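Local structure of arsenite methyltransferase (Chlamydomonas reinhardtii, 5EVJ) at residues S126-Y131 / G139-T144; E151-A156 / L182-R187; V200-R205 / G262-Y267; V290-G295 / T338-R343. The protein probably catalyses the stepwise transfer of methyl groups from S-adenosyl-L-methionine to trivalent arsenic, giving mono-, di- and trimethylated products. The protein carries 15 engineered substitutions. All coordinates share one frame; numbering follows the deposited sequence.

Contact 1: residues S126-Y131 / G139-T144; sequences SHADAY and GKSNMT
Ser-141 points its side chain at the first turn of helix 128-135, where it meets Ala-128 and Asp-129. Its CB lies 3.9 Å from Asp-129 OD1, and the exposed Asp-129 borders the contact on that side. One bond further out, OG rests 3.9 Å from the methyl CB of Ala-128. With OG anti to its own backbone N (chi1 169°), the hydroxyl oxygen also accepts a hydrogen bond from Met-143 N at 3.0 Å, closing an ST turn just as the chain enters strand 143-147. An alanine here would remove OG, which would probably leave Met-143 N without this acceptor and the turn less firmly set. Beyond the turn, Met-143 bends at chi3 (-95°) and brings CE to the edge of the Tyr-131 ring, near its plane and 3.6 Å from CD2; the two side chains cross at about a right angle. Tyr-131 sends its hydroxyl on to the carbonyl of Tyr-99. The contact thus closes the beta-alpha-beta crossover from strand 110-115 to the neighbouring parallel strand 143-147 in the Rossmann-like sheet, and helix 96-104 packs against both Met-143 and Tyr-131.

Contact 2: residues E151-A156 / L182-R187; sequences EYLDRA and LSEAYR. Engineered in segment 182-187: Ala-185 (natural residue Cys).
Glu-184 OE2 accepts two hydrogen bonds, one from the backbone of Asp-154 and one from its helix neighbour Arg-187, so tying the loop between strands 143-147 and 163-169 to helix 178-188 of the Rossmann-like methyltransferase domain. Asp-154 N comes in at 2.9 Å, nearly along the C-O axis, whereas Arg-187 NH1 reaches OE2 at 2.9 Å from above the carboxylate plane. Arg-187 NE completes a side-on, two-nitrogen grip by bonding Glu-184 OE1 at 2.8 Å, and both carboxylate oxygens lie close to the guanidinium plane. A water donates to both Glu-184 OE1 and Asp-154 OD2. The bend at chi2 of Glu-184 (-78°) carries CD round toward segment 151-156. Leu-153 and Glu-184 run alongside each other in opposite senses, with Leu-153 CG 3.8 Å from Glu-184 CB. An alanine in place of Glu-184 would probably leave Arg-187 NE and NH1, and the backbone N of Asp-154, without the carboxylate that accepts from them. Asp-154 OD1 and Glu-184 OE2 stand only 3.3 Å apart, their carboxylates turned 43° from each other. Such proximity of like charges is probably offset, since Arg-187 grips Glu-184 and Arg-180 forms a salt bridge with Asp-154.

Contact 3: residues V200-R205 / G262-Y267; sequences VYVDRR and GEARFY
Asp-203 binds Arg-265 through both its backbone and its side chain. Its OD1 takes Arg-265 N at 3.0 Å, and on the opposite face of the carboxylate plane it takes Arg-204 NE at 2.9 Å. Arg-204 NH1 adds a nearly straight bond (176°) to Asp-203 OD2, making a side-on grip with two nitrogens. Between the backbones, Asp-203 N donates to Arg-265 O at 2.8 Å, and Tyr-201 and Tyr-267 form a hydrogen-bonded antiparallel pair, with Tyr-267 N 2.7 Å from Tyr-201 O. The pairing joins strands 193-202 and 266-274, the fifth and the reversed seventh strand in the 3-2-1-4-5-7-6 order of the Rossmann-like methyltransferase sheet. On the other face from the tyrosines, Val-202 and Phe-266 project together, with Val-202 CG2 3.7 Å from Phe-266 CE2. Val-202 CG1 lies over one face of that ring and extends the apolar patch to the methyl CB of Ala-264, 3.8 Å away. Past the strand ends, the guanidinium of Arg-204 is roofed by the carbonyl oxygen Glu-263 O, 3.1 Å above its centre. One carboxylate therefore ties down a backbone N-H and an arginine together, and the nearby carbonyl probably further stabilises that positive charge.

Contact 4: residues V290-G295 / T338-R343; sequences VAVYKG and TIIGDR
Val-290 and Ile-340 form a hydrogen-bonded pair in an antiparallel beta sheet of three strands, in which 289-293 is central and 337-340 lies at one side. The backbones are firmly held: Ile-340 N reaches Val-290 O at 2.7 Å, Thr-338 N reaches Val-292 O at 2.7 Å, and the reciprocal bonds complete both pairs. Between them Ala-291 and Ile-339 make the non-hydrogen-bonded pair, on the more enclosed face. Ile-339 has CG1 anti to its carbonyl carbon, and a further turn at chi2 (-58°) sets CD1 4.2 Å from Ala-291 CB, a methyl group that also packs on Phe-312 of strand 310-313. The other face, carrying Val-290, Val-292, Thr-338 and Ile-340, is more accessible to solvent, yet its side chains pack at least as closely. Val-290 and Ile-340 extend alongside each other in the same direction, and Ile-340 CD1 comes to 4.1 Å from Val-292 CG2. Pro-317 and Leu-319 add apolar contacts around the valines. The loose side is the far end, where the exposed Lys-294 crosses Thr-338 at about a right angle, its NZ making a weak hydrogen bond to Pro-335 O, while its CD passes 3.7 Å from Thr-338 OG1.

In the fold
Contacts 1 and 3 reach the same seven-stranded sheet on opposite sides of the chain's centre, their own centres about 39 Å apart. Contact 2, which includes part of helix 178-188, lies between them, its nearest atoms about 9 Å from contact 1 and about 7 Å from contact 3. Met-143 of contact 1 lies close to, but not in contact with, the glycine-rich turn after strand 86-90, which probably forms part of the S-adenosylmethionine site, as in related methyltransferases. In contact 3, Val-200 touches Cys-170, disulfide-bonded to Cys-74. Contact 4 belongs to a separate small sheet, 33 to 38 Å from the others between centres; Lys-294 is about 13 Å from a bound sodium ion.

Contact 1: residues S126-Y131 / G139-T144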
loop_
_atom_site.group_PDB
_atom_site.type_symbol
_atom_site.label_atom_id
_atom_site.label_comp_id
_atom_site.label_asym_id
_atom_site.label_seq_id
_atom_site.Cartn_x
_atom_site.Cartn_y
_atom_site.Cartn_z
ATOM N N SER A 126 -3.923 -15.222 19.232
ATOM C CA SER A 126 -4.899 -16.044 19.979
ATOM C C SER A 126 -6.180 -16.227 19.202
ATOM O O SER A 126 -6.883 -17.208 19.387
ATOM C CB SER A 126 -5.225 -15.505 21.381
ATOM O OG SER A 126 -5.834 -14.243 21.300
ATOM N N HIS A 127 -6.477 -15.311 18.302
ATOM C CA HIS A 127 -7.723 -15.470 17.576
ATOM C C HIS A 127 -7.559 -16.138 16.242
ATOM O O HIS A 127 -8.553 -16.452 15.584
ATOM C CB HIS A 127 -8.459 -14.137 17.466
ATOM C CG HIS A 127 -8.970 -13.647 18.779
ATOM N ND1 HIS A 127 -8.150 -13.042 19.710
ATOM C CD2 HIS A 127 -10.208 -13.707 19.337
ATOM C CE1 HIS A 127 -8.871 -12.718 20.771
ATOM N NE2 HIS A 127 -10.122 -13.098 20.563
ATOM N N ALA A 128 -6.323 -16.413 15.854
ATOM C CA ALA A 128 -6.091 -16.865 14.471
ATOM C C ALA A 128 -6.850 -18.121 14.064
ATOM O O ALA A 128 -7.592 -18.097 13.056
ATOM C CB ALA A 128 -4.602 -17.019 14.168
ATOM N N ASP A 129 -6.663 -19.218 14.809
ATOM C CA ASP A 129 -7.093 -20.524 14.322
ATOM C C ASP A 129 -8.576 -20.535 14.152
ATOM O O ASP A 129 -9.129 -20.983 13.088
ATOM C CB ASP A 129 -6.634 -21.672 15.234
ATOM C CG ASP A 129 -5.089 -21.830 15.268
ATOM O OD1 ASP A 129 -4.413 -21.723 14.211
ATOM O OD2 ASP A 129 -4.543 -22.076 16.368
ATOM N N ALA A 130 -9.230 -20.035 15.202
ATOM C CA ALA A 130 -10.690 -20.060 15.273
ATOM C C ALA A 130 -11.295 -19.217 14.124
ATOM O O ALA A 130 -12.316 -19.586 13.521
ATOM C CB ALA A 130 -11.157 -19.548 16.642
ATOM N N TYR A 131 -10.651 -18.087 13.813
ATOM C CA TYR A 131 -11.095 -17.232 12.709
ATOM C C TYR A 131 -10.977 -17.968 11.383
ATOM O O TYR A 131 -11.945 -18.059 10.528
ATOM C CB TYR A 131 -10.290 -15.926 12.759
ATOM C CG TYR A 131 -10.385 -15.073 11.510
ATOM C CD1 TYR A 131 -11.543 -14.325 11.237
ATOM C CD2 TYR A 131 -9.301 -15.015 10.582
ATOM C CE1 TYR A 131 -11.617 -13.548 10.081
ATOM C CE2 TYR A 131 -9.371 -14.214 9.435
ATOM C CZ TYR A 131 -10.521 -13.490 9.192
ATOM O OH TYR A 131 -10.615 -12.744 8.058
ATOM N N GLY A 139 -8.719 -25.091 6.346
ATOM C CA GLY A 139 -8.123 -26.143 7.173
ATOM C C GLY A 139 -7.369 -25.604 8.369
ATOM O O GLY A 139 -7.578 -26.055 9.485
ATOM N N LYS A 140 -6.469 -24.649 8.124
ATOM C CA LYS A 140 -5.733 -23.916 9.197
ATOM C C LYS A 140 -5.482 -22.427 8.861
ATOM O O LYS A 140 -5.648 -21.999 7.715
ATOM C CB LYS A 140 -4.394 -24.596 9.445
ATOM C CG LYS A 140 -3.675 -24.928 8.146
ATOM C CD LYS A 140 -2.659 -26.023 8.411
ATOM C CE LYS A 140 -1.553 -25.974 7.379
ATOM N NZ LYS A 140 -0.737 -24.754 7.583
ATOM N N SER A 141 -5.075 -21.647 9.850
ATOM C CA SER A 141 -4.646 -20.250 9.639
ATOM C C SER A 141 -3.557 -20.159 8.556
ATOM O O SER A 141 -2.605 -20.970 8.539
ATOM C CB SER A 141 -4.136 -19.687 10.948
ATOM O OG SER A 141 -3.498 -18.455 10.754
ATOM N N ASN A 142 -3.723 -19.233 7.610
ATOM C CA ASN A 142 -2.629 -18.936 6.693
ATOM C C ASN A 142 -1.856 -17.647 7.183
ATOM O O ASN A 142 -1.172 -17.016 6.407
ATOM C CB ASN A 142 -3.168 -18.818 5.285
ATOM C CG ASN A 142 -4.280 -17.719 5.118
ATOM O OD1 ASN A 142 -4.801 -17.156 6.091
ATOM N ND2 ASN A 142 -4.597 -17.375 3.845
ATOM N N MET A 143 -1.935 -17.319 8.479
ATOM C CA MET A 143 -1.242 -16.174 9.100
ATOM C C MET A 143 -0.085 -16.566 10.035
ATOM O O MET A 143 -0.143 -17.547 10.719
ATOM C CB MET A 143 -2.231 -15.308 9.888
ATOM C CG MET A 143 -3.388 -14.809 9.045
ATOM S SD MET A 143 -4.580 -13.730 9.941
ATOM C CE MET A 143 -5.715 -15.051 10.341
ATOM N N THR A 144 0.933 -15.729 10.078
ATOM C CA THR A 144 2.108 -15.868 10.877
ATOM C C THR A 144 2.295 -14.459 11.395
ATOM O O THR A 144 2.377 -13.489 10.616
ATOM C CB THR A 144 3.349 -16.260 10.034
ATOM O OG1 THR A 144 3.069 -17.424 9.224
ATOM C CG2 THR A 144 4.604 -16.527 10.912
#

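Contact 2: residues E151-A156 / L182-R187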
loop_
_atom_site.group_PDB
_atom_site.type_symbol
_atom_site.label_atom_id
_atom_site.label_comp_id
_atom_site.label_asym_id
_atom_site.label_seq_id
_atom_site.Cartn_x
_atom_site.Cartn_y
_atom_site.Cartn_z
ATOM N N GLU A 151 11.697 -1.521 10.706
ATOM C CA GLU A 151 12.975 -1.047 10.080
ATOM C C GLU A 151 13.943 -2.152 9.764
ATOM O O GLU A 151 14.945 -1.903 9.074
ATOM C CB GLU A 151 13.749 -0.052 10.985
ATOM C CG GLU A 151 12.998 1.268 11.339
ATOM C CD GLU A 151 11.753 1.054 12.174
ATOM O OE1 GLU A 151 11.608 -0.015 12.799
ATOM O OE2 GLU A 151 10.890 1.954 12.248
ATOM N N TYR A 152 13.708 -3.358 10.306
ATOM C CA TYR A 152 14.746 -4.433 10.309
ATOM C C TYR A 152 14.197 -5.784 9.887
ATOM O O TYR A 152 14.413 -6.812 10.536
ATOM C CB TYR A 152 15.508 -4.522 11.661
ATOM C CG TYR A 152 16.462 -3.350 11.849
ATOM C CD1 TYR A 152 17.731 -3.359 11.220
ATOM C CD2 TYR A 152 16.091 -2.252 12.582
ATOM C CE1 TYR A 152 18.570 -2.269 11.311
ATOM C CE2 TYR A 152 16.938 -1.145 12.733
ATOM C CZ TYR A 152 18.168 -1.158 12.085
ATOM O OH TYR A 152 19.048 -0.082 12.201
ATOM N N LEU A 153 13.536 -5.802 8.741
ATOM C CA LEU A 153 12.943 -7.032 8.292
ATOM C C LEU A 153 13.982 -8.116 8.208
ATOM O O LEU A 153 13.638 -9.268 8.379
ATOM C CB LEU A 153 12.234 -6.820 6.960
ATOM C CG LEU A 153 11.132 -5.748 7.004
ATOM C CD1 LEU A 153 10.335 -5.739 5.716
ATOM C CD2 LEU A 153 10.213 -5.936 8.186
ATOM N N ASP A 154 15.235 -7.768 7.903
ATOM C CA ASP A 154 16.367 -8.759 7.875
ATOM C C ASP A 154 16.512 -9.369 9.295
ATOM O O ASP A 154 16.613 -10.567 9.459
ATOM C CB ASP A 154 17.708 -8.089 7.449
ATOM C CG ASP A 154 17.860 -6.675 8.059
ATOM O OD1 ASP A 154 16.977 -6.221 8.792
ATOM O OD2 ASP A 154 18.789 -5.962 7.771
ATOM N N ARG A 155 16.441 -8.539 10.318
ATOM C CA ARG A 155 16.553 -9.084 11.694
ATOM C C ARG A 155 15.411 -9.980 12.023
ATOM O O ARG A 155 15.624 -10.979 12.645
ATOM C CB ARG A 155 16.754 -8.005 12.745
ATOM C CG ARG A 155 18.145 -7.423 12.579
ATOM C CD ARG A 155 18.406 -6.440 13.689
ATOM N NE ARG A 155 19.547 -5.592 13.368
ATOM C CZ ARG A 155 19.705 -4.385 13.888
ATOM N NH1 ARG A 155 18.781 -3.928 14.748
ATOM N NH2 ARG A 155 20.751 -3.641 13.541
ATOM N N ALA A 156 14.224 -9.668 11.514
ATOM C CA ALA A 156 13.079 -10.546 11.656
ATOM C C ALA A 156 13.206 -11.806 10.775
ATOM O O ALA A 156 12.286 -12.616 10.760
ATOM C CB ALA A 156 11.799 -9.798 11.320
ATOM N N LEU A 182 11.318 1.629 4.074
ATOM C CA LEU A 182 11.074 1.664 2.648
ATOM C C LEU A 182 12.028 0.736 1.944
ATOM O O LEU A 182 11.591 -0.088 1.140
ATOM C CB LEU A 182 11.194 3.105 2.121
ATOM C CG LEU A 182 9.905 3.910 2.075
ATOM C CD1 LEU A 182 8.732 3.345 2.830
ATOM C CD2 LEU A 182 10.089 5.363 2.470
ATOM N N SER A 183 13.324 0.839 2.242
ATOM C CA SER A 183 14.281 0.002 1.503
ATOM C C SER A 183 14.148 -1.497 1.846
ATOM O O SER A 183 14.396 -2.376 0.983
ATOM C CB SER A 183 15.738 0.503 1.653
ATOM O OG SER A 183 16.234 0.385 2.978
ATOM N N GLU A 184 13.660 -1.773 3.053
ATOM C CA GLU A 184 13.377 -3.172 3.442
ATOM C C GLU A 184 12.175 -3.748 2.706
ATOM O O GLU A 184 12.258 -4.887 2.149
ATOM C CB GLU A 184 13.261 -3.317 4.980
ATOM C CG GLU A 184 14.686 -3.183 5.573
ATOM C CD GLU A 184 15.503 -4.464 5.396
ATOM O OE1 GLU A 184 16.430 -4.529 4.493
ATOM O OE2 GLU A 184 15.181 -5.420 6.183
ATOM N N ALA A 185 11.062 -2.980 2.688
ATOM C CA ALA A 185 9.900 -3.284 1.815
ATOM C C ALA A 185 10.388 -3.620 0.432
ATOM O O ALA A 185 10.119 -4.715 -0.106
ATOM C CB ALA A 185 8.933 -2.118 1.751
ATOM N N TYR A 186 11.222 -2.733 -0.092
ATOM C CA TYR A 186 11.753 -2.923 -1.428
ATOM C C TYR A 186 12.529 -4.267 -1.545
ATOM O O TYR A 186 12.439 -4.960 -2.594
ATOM C CB TYR A 186 12.621 -1.739 -1.872
ATOM C CG TYR A 186 12.955 -1.819 -3.325
ATOM C CD1 TYR A 186 14.092 -2.560 -3.803
ATOM C CD2 TYR A 186 12.117 -1.216 -4.261
ATOM C CE1 TYR A 186 14.397 -2.634 -5.171
ATOM C CE2 TYR A 186 12.416 -1.264 -5.625
ATOM C CZ TYR A 186 13.529 -1.988 -6.069
ATOM O OH TYR A 186 13.733 -2.027 -7.438
ATOM N N ARG A 187 13.292 -4.608 -0.495
ATOM C CA ARG A 187 14.160 -5.794 -0.560
ATOM C C ARG A 187 13.307 -7.057 -0.488
ATOM O O ARG A 187 13.583 -8.004 -1.187
ATOM C CB ARG A 187 15.193 -5.768 0.586
ATOM C CG ARG A 187 16.136 -6.989 0.668
ATOM C CD ARG A 187 17.075 -7.009 1.950
ATOM N NE ARG A 187 16.297 -6.985 3.208
ATOM C CZ ARG A 187 15.684 -8.057 3.719
ATOM N NH1 ARG A 187 14.973 -7.966 4.840
ATOM N NH2 ARG A 187 15.798 -9.237 3.119
HETATM O O HOH W 1 19.083 -5.909 5.003
#

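Contact 3: residues V200-R205 / G262-Y267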
loop_
_atom_site.group_PDB
_atom_site.type_symbol
_atom_site.label_atom_id
_atom_site.label_comp_id
_atom_site.label_asym_id
_atom_site.label_seq_id
_atom_site.Cartn_x
_atom_site.Cartn_y
_atom_site.Cartn_z
ATOM N N VAL A 200 -0.446 9.256 6.692
ATOM C CA VAL A 200 -0.841 10.662 6.686
ATOM C C VAL A 200 0.285 11.544 6.145
ATOM O O VAL A 200 1.439 11.390 6.504
ATOM C CB VAL A 200 -1.276 11.101 8.080
ATOM C CG1 VAL A 200 -1.505 12.607 8.088
ATOM C CG2 VAL A 200 -2.559 10.380 8.460
ATOM N N TYR A 201 -0.053 12.446 5.247
ATOM C CA TYR A 201 0.942 13.383 4.665
ATOM C C TYR A 201 0.461 14.820 4.791
ATOM O O TYR A 201 -0.746 15.061 5.093
ATOM C CB TYR A 201 1.167 13.041 3.168
ATOM C CG TYR A 201 1.664 11.623 3.030
ATOM C CD1 TYR A 201 0.753 10.557 2.928
ATOM C CD2 TYR A 201 3.038 11.318 3.066
ATOM C CE1 TYR A 201 1.189 9.243 2.875
ATOM C CE2 TYR A 201 3.482 9.978 3.021
ATOM C CZ TYR A 201 2.520 8.966 2.924
ATOM O OH TYR A 201 2.895 7.659 2.823
ATOM N N VAL A 202 1.359 15.764 4.459
ATOM C CA VAL A 202 1.040 17.196 4.420
ATOM C C VAL A 202 1.279 17.815 3.037
ATOM O O VAL A 202 2.100 17.315 2.269
ATOM C CB VAL A 202 1.917 17.964 5.428
ATOM C CG1 VAL A 202 1.347 19.372 5.734
ATOM C CG2 VAL A 202 2.072 17.145 6.693
ATOM N N ASP A 203 0.604 18.930 2.736
ATOM C CA ASP A 203 0.796 19.557 1.459
ATOM C C ASP A 203 2.013 20.478 1.487
ATOM O O ASP A 203 2.377 21.001 0.463
ATOM C CB ASP A 203 -0.452 20.305 0.977
ATOM C CG ASP A 203 -0.687 21.619 1.770
ATOM O OD1 ASP A 203 -0.206 21.769 2.906
ATOM O OD2 ASP A 203 -1.368 22.507 1.257
ATOM N N ARG A 204 2.663 20.619 2.632
ATOM C CA ARG A 204 3.880 21.435 2.765
ATOM C C ARG A 204 4.730 20.912 3.926
ATOM O O ARG A 204 4.238 20.148 4.738
ATOM C CB ARG A 204 3.444 22.903 3.068
ATOM C CG ARG A 204 2.827 23.107 4.447
ATOM C CD ARG A 204 2.068 24.414 4.475
ATOM N NE ARG A 204 0.901 24.353 3.556
ATOM C CZ ARG A 204 0.190 25.420 3.172
ATOM N NH1 ARG A 204 -0.835 25.238 2.324
ATOM N NH2 ARG A 204 0.493 26.676 3.641
ATOM N N ARG A 205 5.972 21.326 4.033
ATOM C CA ARG A 205 6.839 20.946 5.176
ATOM C C ARG A 205 6.415 21.590 6.477
ATOM O O ARG A 205 6.237 22.791 6.544
ATOM C CB ARG A 205 8.311 21.334 4.925
ATOM C CG ARG A 205 8.933 20.514 3.814
ATOM C CD ARG A 205 10.321 21.010 3.403
ATOM N NE ARG A 205 10.745 20.356 2.146
ATOM C CZ ARG A 205 11.172 20.969 1.041
ATOM N NH1 ARG A 205 11.399 22.307 0.987
ATOM N NH2 ARG A 205 11.425 20.235 -0.004
ATOM N N GLY A 262 -0.285 26.813 10.804
ATOM C CA GLY A 262 -0.367 27.848 9.749
ATOM C C GLY A 262 -1.438 27.386 8.775
ATOM O O GLY A 262 -2.553 26.998 9.174
ATOM N N GLU A 263 -1.122 27.378 7.491
ATOM C CA GLU A 263 -2.156 26.903 6.598
ATOM C C GLU A 263 -1.855 25.434 6.109
ATOM O O GLU A 263 -2.327 25.018 5.057
ATOM C CB GLU A 263 -2.340 27.907 5.455
ATOM C CG GLU A 263 -2.931 29.269 5.898
ATOM C CD GLU A 263 -2.034 30.014 6.925
ATOM O OE1 GLU A 263 -0.870 30.370 6.580
ATOM O OE2 GLU A 263 -2.476 30.238 8.081
ATOM N N ALA A 264 -1.065 24.674 6.861
ATOM C CA ALA A 264 -0.783 23.269 6.457
ATOM C C ALA A 264 -2.062 22.450 6.282
ATOM O O ALA A 264 -2.936 22.489 7.118
ATOM C CB ALA A 264 0.160 22.579 7.420
ATOM N N ARG A 265 -2.148 21.737 5.173
ATOM C CA ARG A 265 -3.231 20.824 4.916
ATOM C C ARG A 265 -2.730 19.377 4.965
ATOM O O ARG A 265 -1.711 19.025 4.335
ATOM C CB ARG A 265 -3.913 21.148 3.563
ATOM C CG ARG A 265 -4.519 22.557 3.548
ATOM C CD ARG A 265 -4.839 22.993 2.141
ATOM N NE ARG A 265 -6.166 22.553 1.868
ATOM C CZ ARG A 265 -6.775 22.479 0.677
ATOM N NH1 ARG A 265 -6.203 22.881 -0.436
ATOM N NH2 ARG A 265 -8.015 21.990 0.625
ATOM N N PHE A 266 -3.471 18.552 5.716
ATOM C CA PHE A 266 -3.139 17.162 5.956
ATOM C C PHE A 266 -4.036 16.214 5.175
ATOM O O PHE A 266 -5.240 16.450 5.037
ATOM C CB PHE A 266 -3.215 16.825 7.427
ATOM C CG PHE A 266 -2.289 17.627 8.274
ATOM C CD1 PHE A 266 -2.625 18.936 8.669
ATOM C CD2 PHE A 266 -1.092 17.093 8.714
ATOM C CE1 PHE A 266 -1.756 19.686 9.468
ATOM C CE2 PHE A 266 -0.206 17.846 9.511
ATOM C CZ PHE A 266 -0.544 19.135 9.885
ATOM N N TYR A 267 -3.412 15.139 4.682
ATOM C CA TYR A 267 -4.077 14.078 3.926
ATOM C C TYR A 267 -3.773 12.662 4.430
ATOM O O TYR A 267 -2.686 12.335 4.947
ATOM C CB TYR A 267 -3.709 14.157 2.427
ATOM C CG TYR A 267 -4.019 15.530 1.913
ATOM C CD1 TYR A 267 -3.208 16.607 2.247
ATOM C CD2 TYR A 267 -5.171 15.766 1.192
ATOM C CE1 TYR A 267 -3.505 17.881 1.830
ATOM C CE2 TYR A 267 -5.471 17.015 0.724
ATOM C CZ TYR A 267 -4.636 18.071 1.055
ATOM O OH TYR A 267 -4.950 19.341 0.650
HETATM O O HOH W 2 1.909 27.819 5.819
#

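Contact 4: residues V290-G295 / T338-R343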
loop_
_atom_site.group_PDB
_atom_site.type_symbol
_atom_site.label_atom_id
_atom_site.label_comp_id
_atom_site.label_asym_id
_atom_site.label_seq_id
_atom_site.Cartn_x
_atom_site.Cartn_y
_atom_site.Cartn_z
ATOM N N VAL A 290 -0.634 -0.196 -25.515
ATOM C CA VAL A 290 -2.087 -0.117 -25.139
ATOM C C VAL A 290 -2.405 -1.160 -24.098
ATOM O O VAL A 290 -1.988 -2.310 -24.276
ATOM C CB VAL A 290 -2.927 -0.438 -26.411
ATOM C CG1 VAL A 290 -4.435 -0.560 -26.119
ATOM C CG2 VAL A 290 -2.609 0.609 -27.499
ATOM N N ALA A 291 -3.205 -0.789 -23.100
ATOM C CA ALA A 291 -3.679 -1.685 -22.032
ATOM C C ALA A 291 -5.205 -1.963 -22.095
ATOM O O ALA A 291 -6.032 -1.057 -22.417
ATOM C CB ALA A 291 -3.325 -1.121 -20.640
ATOM N N VAL A 292 -5.584 -3.215 -21.826
ATOM C CA VAL A 292 -6.975 -3.539 -21.840
ATOM C C VAL A 292 -7.131 -4.318 -20.587
ATOM O O VAL A 292 -6.433 -5.369 -20.376
ATOM C CB VAL A 292 -7.388 -4.422 -23.077
ATOM C CG1 VAL A 292 -8.913 -4.602 -23.189
ATOM C CG2 VAL A 292 -6.828 -3.854 -24.365
ATOM N N TYR A 293 -7.986 -3.774 -19.726
ATOM C CA TYR A 293 -8.405 -4.492 -18.591
ATOM C C TYR A 293 -9.484 -5.463 -18.940
ATOM O O TYR A 293 -10.471 -5.095 -19.562
ATOM C CB TYR A 293 -8.849 -3.541 -17.582
ATOM C CG TYR A 293 -9.466 -4.247 -16.423
ATOM C CD1 TYR A 293 -8.702 -5.137 -15.646
ATOM C CD2 TYR A 293 -10.812 -3.971 -16.051
ATOM C CE1 TYR A 293 -9.265 -5.778 -14.542
ATOM C CE2 TYR A 293 -11.374 -4.610 -14.931
ATOM C CZ TYR A 293 -10.604 -5.518 -14.173
ATOM O OH TYR A 293 -11.136 -6.170 -13.061
ATOM N N LYS A 294 -9.273 -6.728 -18.582
ATOM C CA LYS A 294 -10.131 -7.833 -19.020
ATOM C C LYS A 294 -11.347 -8.080 -18.104
ATOM O O LYS A 294 -12.176 -8.938 -18.393
ATOM C CB LYS A 294 -9.318 -9.171 -19.240
ATOM C CG LYS A 294 -8.448 -9.170 -20.477
ATOM C CD LYS A 294 -7.761 -10.531 -20.700
ATOM C CE LYS A 294 -6.559 -10.622 -19.776
ATOM N NZ LYS A 294 -5.525 -11.580 -20.250
ATOM N N GLY A 295 -11.472 -7.349 -17.021
ATOM C CA GLY A 295 -12.694 -7.432 -16.223
ATOM C C GLY A 295 -12.750 -8.501 -15.144
ATOM O O GLY A 295 -13.799 -8.662 -14.482
ATOM N N THR A 338 -4.339 -7.070 -20.885
ATOM C CA THR A 338 -3.584 -7.335 -22.100
ATOM C C THR A 338 -2.850 -6.056 -22.405
ATOM O O THR A 338 -3.426 -4.950 -22.345
ATOM C CB THR A 338 -4.564 -7.632 -23.294
ATOM O OG1 THR A 338 -5.532 -8.620 -22.908
ATOM C CG2 THR A 338 -3.872 -8.077 -24.620
ATOM N N ILE A 339 -1.591 -6.216 -22.789
ATOM C CA ILE A 339 -0.757 -5.145 -23.262
ATOM C C ILE A 339 -0.521 -5.367 -24.706
ATOM O O ILE A 339 -0.050 -6.426 -25.123
ATOM C CB ILE A 339 0.654 -5.200 -22.611
ATOM C CG1 ILE A 339 0.535 -5.130 -21.091
ATOM C CG2 ILE A 339 1.391 -3.955 -22.979
ATOM C CD1 ILE A 339 -0.183 -3.848 -20.622
ATOM N N ILE A 340 -0.777 -4.348 -25.498
ATOM C CA ILE A 340 -0.442 -4.475 -26.896
ATOM C C ILE A 340 0.724 -3.559 -27.136
ATOM O O ILE A 340 0.691 -2.377 -26.802
ATOM C CB ILE A 340 -1.655 -4.027 -27.742
ATOM C CG1 ILE A 340 -2.789 -5.060 -27.613
ATOM C CG2 ILE A 340 -1.257 -3.929 -29.177
ATOM C CD1 ILE A 340 -4.186 -4.476 -27.491
ATOM N N GLY A 341 1.742 -4.082 -27.774
ATOM C CA GLY A 341 2.948 -3.329 -28.025
ATOM C C GLY A 341 4.062 -3.824 -27.143
ATOM O O GLY A 341 3.939 -4.841 -26.467
ATOM N N ASP A 342 5.181 -3.107 -27.159
ATOM C CA ASP A 342 6.266 -3.381 -26.257
ATOM C C ASP A 342 7.181 -2.148 -26.219
ATOM O O ASP A 342 6.755 -1.041 -26.547
ATOM C CB ASP A 342 6.981 -4.646 -26.716
ATOM C CG ASP A 342 7.574 -4.490 -28.066
ATOM O OD1 ASP A 342 7.726 -3.324 -28.525
ATOM O OD2 ASP A 342 7.891 -5.518 -28.677
ATOM N N ARG A 343 8.423 -2.321 -25.776
ATOM C CA ARG A 343 9.288 -1.187 -25.533
ATOM C C ARG A 343 10.409 -1.156 -26.545
ATOM O O ARG A 343 11.369 -0.484 -26.314
ATOM C CB ARG A 343 9.850 -1.204 -24.087
ATOM C CG ARG A 343 8.831 -0.919 -23.013
ATOM C CD ARG A 343 9.646 -0.405 -21.814
ATOM N NE ARG A 343 8.856 -0.274 -20.603
ATOM C CZ ARG A 343 9.240 0.370 -19.492
ATOM N NH1 ARG A 343 10.473 0.962 -19.400
ATOM N NH2 ARG A 343 8.396 0.377 -18.432
#